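Local atomic coordinates of putative glucarate dehydratase (Pseudomonas fluorescens, PDB entry 4IT1), a protein that probably catalyses the magnesium-dependent dehydration of D-glucarate to 5-dehydro-4-deoxy-D-glucarate, as a member of the mandelate racemase/muconate lactonizing enzyme family. Residues 27-32 and 55-60; 347-352 and 402-407. All coordinates share one frame; numbering follows the deposited sequence.

Interaction 1. Residues 27-32 and 55-60; sequences RVTVTP and IIEIES
E57 and its neighbours T29 and R27 illustrate how one long side chain can span two residues of the adjacent strand. E57 CB lies 3.8 Å from T29 CB, in a pair whose backbones exchange two hydrogen bonds, T29 N to E57 O and E57 N to T29 O, both 2.9 Å. Beyond CB the chain runs extended (chi2 -163°) until E57 OE2 comes 4.1 Å from T29 OG1 and hangs over the centre of the R27 guanidinium. E57 OE2 is 3.9 Å from R27 NH2, a long salt bridge: the oxygen stands well above the guanidinium plane, so no N-H points at it and only charge attracts; the carboxylate is turned 55° from that plane. The strands are neighbours in the three-stranded antiparallel sheet of the N-terminal domain, 55-60 in the middle and 27-32 at one border, with hydrogen-bonded and non-hydrogen-bonded pairs alternating from R27–E59 to T31–I55. On the other face of the sheet, V28 and I58 lie side by side: I58 CD1 faces both methyls of V28, 3.8 Å from V28 CG1 and equally far from V28 CG2. Helices 74-87 and 128-148 pack on this apolar side, whereas helix 408-421 meets T31 and E57.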
loop_
_atom_site.group_PDB
_atom_site.type_symbol
_atom_site.label_atom_id
_atom_site.label_comp_id
_atom_site.label_asym_id
_atom_site.label_seq_id
_atom_site.Cartn_x
_atom_site.Cartn_y
_atom_site.Cartn_z
ATOM N N ARG A 27 13.860 25.683 0.458
ATOM C CA ARG A 27 14.374 25.811 -0.896
ATOM C C ARG A 27 13.915 24.689 -1.841
ATOM O O ARG A 27 13.886 23.531 -1.461
ATOM C CB ARG A 27 15.895 25.830 -0.828
ATOM C CG ARG A 27 16.572 26.696 -1.859
ATOM C CD ARG A 27 17.262 25.832 -2.895
ATOM N NE ARG A 27 18.616 25.473 -2.501
ATOM C CZ ARG A 27 19.701 25.832 -3.175
ATOM N NH1 ARG A 27 19.590 26.557 -4.277
ATOM N NH2 ARG A 27 20.898 25.464 -2.750
ATOM N N VAL A 28 13.580 25.044 -3.077
ATOM C CA VAL A 28 13.294 24.056 -4.134
ATOM C C VAL A 28 13.960 24.457 -5.452
ATOM O O VAL A 28 13.838 25.600 -5.890
ATOM C CB VAL A 28 11.777 23.864 -4.369
ATOM C CG1 VAL A 28 11.533 22.754 -5.381
ATOM C CG2 VAL A 28 11.047 23.545 -3.068
ATOM N N THR A 29 14.652 23.514 -6.084
ATOM C CA THR A 29 15.394 23.791 -7.311
ATOM C C THR A 29 15.175 22.714 -8.380
ATOM O O THR A 29 15.742 21.615 -8.311
ATOM C CB THR A 29 16.905 23.983 -7.036
ATOM O OG1 THR A 29 17.086 25.041 -6.088
ATOM C CG2 THR A 29 17.662 24.328 -8.316
ATOM N N VAL A 30 14.351 23.052 -9.368
ATOM C CA VAL A 30 14.106 22.188 -10.514
ATOM C C VAL A 30 15.044 22.594 -11.649
ATOM O O VAL A 30 15.102 23.761 -12.033
ATOM C CB VAL A 30 12.636 22.267 -10.971
ATOM C CG1 VAL A 30 12.333 21.159 -11.969
ATOM C CG2 VAL A 30 11.698 22.183 -9.771
ATOM N N THR A 31 15.772 21.623 -12.186
ATOM C CA THR A 31 16.858 21.906 -13.108
ATOM C C THR A 31 16.840 20.951 -14.304
ATOM O O THR A 31 17.142 19.769 -14.161
ATOM C CB THR A 31 18.227 21.850 -12.382
ATOM O OG1 THR A 31 18.229 22.786 -11.294
ATOM C CG2 THR A 31 19.375 22.171 -13.330
ATOM N N PRO A 32 16.465 21.466 -15.490
ATOM C CA PRO A 32 16.466 20.663 -16.720
ATOM C C PRO A 32 17.866 20.358 -17.249
ATOM O O PRO A 32 18.759 21.194 -17.139
ATOM C CB PRO A 32 15.698 21.537 -17.715
ATOM C CG PRO A 32 15.729 22.916 -17.148
ATOM C CD PRO A 32 15.778 22.758 -15.664
ATOM N N ILE A 55 16.126 17.517 -12.690
ATOM C CA ILE A 55 16.734 17.219 -11.396
ATOM C C ILE A 55 16.122 18.126 -10.334
ATOM O O ILE A 55 16.067 19.346 -10.499
ATOM C CB ILE A 55 18.264 17.416 -11.443
ATOM C CG1 ILE A 55 18.867 16.780 -12.707
ATOM C CG2 ILE A 55 18.930 16.894 -10.169
ATOM C CD1 ILE A 55 18.906 15.265 -12.720
ATOM N N ILE A 56 15.649 17.518 -9.251
ATOM C CA ILE A 56 14.996 18.241 -8.163
ATOM C C ILE A 56 15.899 18.308 -6.924
ATOM O O ILE A 56 16.437 17.294 -6.483
ATOM C CB ILE A 56 13.639 17.592 -7.788
ATOM C CG1 ILE A 56 12.668 17.593 -8.977
ATOM C CG2 ILE A 56 12.995 18.315 -6.615
ATOM C CD1 ILE A 56 12.863 16.453 -9.957
ATOM N N GLU A 57 16.066 19.513 -6.382
ATOM C CA GLU A 57 16.760 19.730 -5.112
ATOM C C GLU A 57 15.789 20.289 -4.086
ATOM O O GLU A 57 15.096 21.267 -4.351
ATOM C CB GLU A 57 17.905 20.727 -5.282
ATOM C CG GLU A 57 19.296 20.171 -5.039
ATOM C CD GLU A 57 20.344 21.259 -4.819
ATOM O OE1 GLU A 57 21.484 20.911 -4.452
ATOM O OE2 GLU A 57 20.036 22.459 -5.004
ATOM N N ILE A 58 15.736 19.659 -2.920
ATOM C CA ILE A 58 14.971 20.188 -1.796
ATOM C C ILE A 58 15.942 20.501 -0.659
ATOM O O ILE A 58 16.949 19.814 -0.488
ATOM C CB ILE A 58 13.885 19.196 -1.318
ATOM C CG1 ILE A 58 12.985 18.764 -2.485
ATOM C CG2 ILE A 58 13.061 19.775 -0.171
ATOM C CD1 ILE A 58 12.110 19.857 -3.063
ATOM N N GLU A 59 15.644 21.552 0.097
ATOM C CA GLU A 59 16.437 21.907 1.263
ATOM C C GLU A 59 15.504 22.298 2.398
ATOM O O GLU A 59 14.427 22.869 2.178
ATOM C CB GLU A 59 17.419 23.041 0.941
ATOM C CG GLU A 59 18.551 23.208 1.949
ATOM C CD GLU A 59 19.220 24.573 1.877
ATOM O OE1 GLU A 59 20.438 24.625 1.596
ATOM O OE2 GLU A 59 18.529 25.593 2.100
ATOM N N SER A 60 15.931 21.975 3.613
ATOM C CA SER A 60 15.149 22.215 4.815
ATOM C C SER A 60 15.788 23.309 5.667
ATOM O O SER A 60 16.953 23.660 5.450
ATOM C CB SER A 60 15.060 20.919 5.615
ATOM O OG SER A 60 16.333 20.288 5.693
#

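Interaction 2. Residues 347-352 and 402-407; sequences LGISLM and LGLELD
L402 with both its methyls and L404 with one, a single glycine apart on the loop, pack against the first turn of helix 348-360, and the apolar contacts carry the whole meeting. The two branches of L402 divide the work. L402 CD1 reaches I349 CG2 at 4.0 Å, the two side chains crossing at about a right angle, while L402 CD2 rests on M352, 3.8 Å from M352 CB and 3.7 Å from M352 C. L404 works through a single branch: its CD1 sits 3.8 Å from M352 CG, again with the side chains crossing nearly at right angles, and also lies against I349 CA at 3.9 Å. L404 CD1 approaches the carbonyl oxygen G348 O equally closely, at 3.9 Å. In M352, CG stands anti to the carbonyl carbon (chi1 -74°), which brings it beside L404 CD1 before the chain bends off towards the loop residue L387. Helix 348-360 follows strand 338-341 in the modified TIM barrel of the enolase superfamily, and the loop 402-407 leads from strand 393-395 to helix 408-421. Polar bonds hold each segment separately. Within the helix, M352 N bonds to G348 O at 3.0 Å, and E380 takes the backbone N of G348. On the loop, D142 holds the backbone N of L402, and D407, at the N-cap of helix 408-421, makes weak bonds through OD1 to the backbone N atoms of D409 and Q410.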
loop_
_atom_site.group_PDB
_atom_site.type_symbol
_atom_site.label_atom_id
_atom_site.label_comp_id
_atom_site.label_asym_id
_atom_site.label_seq_id
_atom_site.Cartn_x
_atom_site.Cartn_y
_atom_site.Cartn_z
ATOM N N LEU A 347 19.272 8.791 -14.768
ATOM C CA LEU A 347 20.568 8.867 -14.119
ATOM C C LEU A 347 20.555 8.160 -12.764
ATOM O O LEU A 347 19.561 7.522 -12.386
ATOM C CB LEU A 347 21.020 10.324 -13.980
ATOM C CG LEU A 347 21.226 11.108 -15.285
ATOM C CD1 LEU A 347 21.593 12.548 -14.969
ATOM C CD2 LEU A 347 22.272 10.479 -16.200
ATOM N N GLY A 348 21.667 8.289 -12.047
ATOM C CA GLY A 348 21.895 7.596 -10.788
ATOM C C GLY A 348 20.850 7.805 -9.714
ATOM O O GLY A 348 20.564 6.878 -8.949
ATOM N N ILE A 349 20.292 9.017 -9.645
ATOM C CA ILE A 349 19.246 9.334 -8.673
ATOM C C ILE A 349 18.059 8.376 -8.844
ATOM O O ILE A 349 17.659 7.683 -7.898
ATOM C CB ILE A 349 18.761 10.801 -8.776
ATOM C CG1 ILE A 349 19.921 11.775 -8.533
ATOM C CG2 ILE A 349 17.612 11.053 -7.804
ATOM C CD1 ILE A 349 19.545 13.243 -8.606
ATOM N N SER A 350 17.515 8.328 -10.056
ATOM C CA SER A 350 16.431 7.405 -10.370
ATOM C C SER A 350 16.820 5.971 -10.020
ATOM O O SER A 350 16.047 5.247 -9.383
ATOM C CB SER A 350 16.036 7.508 -11.849
ATOM O OG SER A 350 15.268 8.676 -12.084
ATOM N N LEU A 351 18.028 5.581 -10.425
ATOM C CA LEU A 351 18.516 4.227 -10.213
ATOM C C LEU A 351 18.427 3.836 -8.736
ATOM O O LEU A 351 18.053 2.709 -8.419
ATOM C CB LEU A 351 19.946 4.078 -10.743
ATOM C CG LEU A 351 20.603 2.689 -10.788
ATOM C CD1 LEU A 351 19.819 1.692 -11.636
ATOM C CD2 LEU A 351 22.042 2.783 -11.280
ATOM N N MET A 352 18.727 4.779 -7.845
ATOM C CA MET A 352 18.737 4.508 -6.408
ATOM C C MET A 352 17.353 4.495 -5.773
ATOM O O MET A 352 17.076 3.643 -4.920
ATOM C CB MET A 352 19.682 5.459 -5.651
ATOM C CG MET A 352 21.158 5.143 -5.851
ATOM S SD MET A 352 21.593 3.441 -5.427
ATOM C CE MET A 352 22.882 3.128 -6.622
ATOM N N LEU A 402 19.201 8.408 -0.123
ATOM C CA LEU A 402 19.705 7.761 -1.332
ATOM C C LEU A 402 21.223 7.566 -1.288
ATOM O O LEU A 402 21.777 6.802 -2.087
ATOM C CB LEU A 402 19.314 8.572 -2.577
ATOM C CG LEU A 402 17.829 8.686 -2.940
ATOM C CD1 LEU A 402 17.621 9.777 -3.976
ATOM C CD2 LEU A 402 17.272 7.360 -3.440
ATOM N N GLY A 403 21.885 8.262 -0.360
ATOM C CA GLY A 403 23.345 8.226 -0.239
ATOM C C GLY A 403 24.045 8.828 -1.445
ATOM O O GLY A 403 25.033 8.281 -1.943
ATOM N N LEU A 404 23.521 9.955 -1.918
ATOM C CA LEU A 404 24.038 10.607 -3.112
ATOM C C LEU A 404 24.133 12.122 -2.930
ATOM O O LEU A 404 23.314 12.735 -2.228
ATOM C CB LEU A 404 23.152 10.287 -4.319
ATOM C CG LEU A 404 23.011 8.858 -4.851
ATOM C CD1 LEU A 404 21.940 8.837 -5.929
ATOM C CD2 LEU A 404 24.326 8.311 -5.392
ATOM N N GLU A 405 25.137 12.721 -3.570
ATOM C CA GLU A 405 25.333 14.170 -3.505
ATOM C C GLU A 405 25.486 14.800 -4.890
ATOM O O GLU A 405 26.197 14.271 -5.750
ATOM C CB GLU A 405 26.518 14.520 -2.592
ATOM C CG GLU A 405 26.181 14.427 -1.106
ATOM C CD GLU A 405 27.382 14.597 -0.191
ATOM O OE1 GLU A 405 28.525 14.693 -0.686
ATOM O OE2 GLU A 405 27.175 14.628 1.040
ATOM N N LEU A 406 24.806 15.927 -5.090
ATOM C CA LEU A 406 24.838 16.645 -6.364
ATOM C C LEU A 406 26.180 17.298 -6.646
ATOM O O LEU A 406 26.661 18.116 -5.860
ATOM C CB LEU A 406 23.748 17.719 -6.415
ATOM C CG LEU A 406 22.371 17.367 -6.977
ATOM C CD1 LEU A 406 21.537 18.633 -7.052
ATOM C CD2 LEU A 406 22.463 16.721 -8.352
ATOM N N ASP A 407 26.778 16.926 -7.774
ATOM C CA ASP A 407 27.928 17.635 -8.316
ATOM C C ASP A 407 27.398 18.857 -9.073
ATOM O O ASP A 407 27.016 18.757 -10.246
ATOM C CB ASP A 407 28.734 16.708 -9.236
ATOM C CG ASP A 407 30.053 17.321 -9.704
ATOM O OD1 ASP A 407 30.233 18.555 -9.616
ATOM O OD2 ASP A 407 30.917 16.552 -10.176
#

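Interaction 1 belongs to the N-terminal domain and interaction 2 to the enolase-like C-terminal part, with centres about 13 Å apart and side chains that meet. L406, on the loop of interaction 2, bridges them: L406 CD1 lies 3.4 Å from E57 CG, and L406 CD2 is 4.0 Å from I55 CG2. The same I55 methyl also reaches the helix start, with I349 CD1 4.0 Å from I55 CG2. Strand 55-60 therefore presents one face, that of I55 and E57, to both segments of interaction 2. The packing of I55 and E57 on L406 and I349 joins the two domains, away from the magnesium ligands D243, E268 and N291 and from the predicted catalytic residues K215 and H342.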